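Local coordinates for protein sialidase B (Streptococcus pneumoniae serotype 4, PDB 4XJW) that cleaves terminal sialic acids from oligosaccharides, glycoproteins and glycolipids as a family 33 glycoside hydrolase, at residues T120-N124 and G125-F129. The protein carries 1 engineered substitution. Sequence-based numbering, arbitrary orientation.
Sequences TMYVN and GIEVF
Gly125 and Asn124 form the middle of a type I' turn running from Val123 to Ile126, and both have positive phi, which asparagine tolerates comparatively well and glycine adopts without strain. The side-chain amide of Asn124 accepts from Thr107 N through OD1 and donates to Asn106 OD1 through ND2, tying the turn to the neighbouring strand 102-113. Ile126 closes the loop by pairing with Val123 in both directions. Val123 N reaches Ile126 O at 2.9 Å. Ile126 N, in return, comes to Val123 O from above the carbonyl plane, at 3.1 Å. Both residues are beta-branched, suiting an extended backbone, and they share a sheet face with Met121 and Phe129. Glu127 stands on the other face beside Tyr122, its CB 3.8 Å from Tyr122 CD2. Glu127 is exposed, which suits a chain with a charged end whose apolar methylenes can pack against the ring and Thr120 CG2, while the tyrosine hydroxyl bonds to Asp179.

This two-residue hairpin lies in the concanavalin-like N-terminal domain, and at Val128 its regular pairing is interrupted by a classic beta bulge: Val128 and Phe129 together face Met121. Val128 N donates to Met121 O over 2.9 Å, and the bulge brings its side chain alongside that of Met121, with CG2 3.5 Å from Met121 CG. Here the short, branched valine meets a flexible thioether chain, and both also touch strand 74-80 of the domain's other sheet. Phe129 O accepts from Met121 N, while a chi1 of 62° places CG between the backbone N and the carbonyl carbon, which turns the ring across Met121. Met121 CB sits over one face in a CH-pi contact, 3.5 Å from the Phe129 ring centroid, and the flat, apolar ring continues the buried layer onto Val76 and Phe89.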
# COMPACT_ATOMS: atom_id res chain seq x y z
N THR A 120 -23.78 -6.53 -0.95
CA THR A 120 -22.35 -6.68 -1.23
C THR A 120 -22.02 -6.17 -2.62
O THR A 120 -22.69 -6.53 -3.58
CB THR A 120 -21.95 -8.17 -1.17
OG1 THR A 120 -22.32 -8.72 0.10
CG2 THR A 120 -20.44 -8.35 -1.37
N MET A 121 -20.96 -5.37 -2.72
CA MET A 121 -20.53 -4.82 -4.00
C MET A 121 -19.14 -5.32 -4.38
O MET A 121 -18.22 -5.26 -3.56
CB MET A 121 -20.48 -3.30 -3.92
CG MET A 121 -19.95 -2.64 -5.19
SD MET A 121 -21.16 -2.68 -6.54
CE MET A 121 -22.26 -1.40 -5.96
N TYR A 122 -19.01 -5.81 -5.61
CA TYR A 122 -17.70 -6.17 -6.15
C TYR A 122 -17.43 -5.31 -7.37
O TYR A 122 -18.31 -5.09 -8.18
CB TYR A 122 -17.68 -7.63 -6.61
CG TYR A 122 -18.12 -8.67 -5.60
CD1 TYR A 122 -19.46 -8.99 -5.45
CD2 TYR A 122 -17.18 -9.36 -4.83
CE1 TYR A 122 -19.87 -9.95 -4.54
CE2 TYR A 122 -17.57 -10.33 -3.93
CZ TYR A 122 -18.92 -10.62 -3.78
OH TYR A 122 -19.32 -11.58 -2.89
N VAL A 123 -16.21 -4.82 -7.51
CA VAL A 123 -15.83 -4.18 -8.76
C VAL A 123 -14.49 -4.75 -9.17
O VAL A 123 -13.58 -4.81 -8.35
CB VAL A 123 -15.72 -2.65 -8.60
CG1 VAL A 123 -15.32 -2.04 -9.93
CG2 VAL A 123 -17.04 -2.06 -8.13
N ASN A 124 -14.39 -5.19 -10.42
CA ASN A 124 -13.15 -5.76 -10.96
C ASN A 124 -12.62 -6.94 -10.14
O ASN A 124 -11.41 -7.11 -9.97
CB ASN A 124 -12.11 -4.66 -11.18
CG ASN A 124 -12.59 -3.64 -12.18
OD1 ASN A 124 -13.38 -3.98 -13.05
ND2 ASN A 124 -12.15 -2.40 -12.06
N GLY A 125 -13.55 -7.73 -9.62
CA GLY A 125 -13.21 -8.94 -8.90
C GLY A 125 -12.76 -8.69 -7.47
O GLY A 125 -12.16 -9.56 -6.84
N ILE A 126 -13.05 -7.49 -6.97
CA ILE A 126 -12.68 -7.11 -5.62
C ILE A 126 -13.93 -6.72 -4.82
O ILE A 126 -14.69 -5.83 -5.23
CB ILE A 126 -11.71 -5.92 -5.65
CG1 ILE A 126 -10.40 -6.32 -6.33
CG2 ILE A 126 -11.41 -5.42 -4.25
CD1 ILE A 126 -9.47 -5.14 -6.61
N GLU A 127 -14.14 -7.38 -3.69
CA GLU A 127 -15.22 -7.00 -2.78
C GLU A 127 -14.89 -5.68 -2.11
O GLU A 127 -13.96 -5.59 -1.32
CB GLU A 127 -15.44 -8.06 -1.71
CG GLU A 127 -16.66 -7.79 -0.85
CD GLU A 127 -16.75 -8.70 0.36
OE1 GLU A 127 -16.97 -9.90 0.17
OE2 GLU A 127 -16.59 -8.19 1.49
N VAL A 128 -15.65 -4.64 -2.46
CA VAL A 128 -15.37 -3.29 -1.95
C VAL A 128 -16.23 -2.90 -0.75
O VAL A 128 -15.84 -2.03 0.03
CB VAL A 128 -15.43 -2.21 -3.06
CG1 VAL A 128 -14.38 -2.48 -4.16
CG2 VAL A 128 -16.83 -2.13 -3.66
N PHE A 129 -17.40 -3.51 -0.62
CA PHE A 129 -18.15 -3.45 0.64
C PHE A 129 -19.12 -4.61 0.79
O PHE A 129 -19.55 -5.21 -0.20
CB PHE A 129 -18.83 -2.08 0.90
CG PHE A 129 -19.87 -1.68 -0.12
CD1 PHE A 129 -21.15 -2.23 -0.10
CD2 PHE A 129 -19.57 -0.71 -1.07
CE1 PHE A 129 -22.11 -1.83 -1.04
CE2 PHE A 129 -20.52 -0.30 -2.01
CZ PHE A 129 -21.79 -0.86 -1.99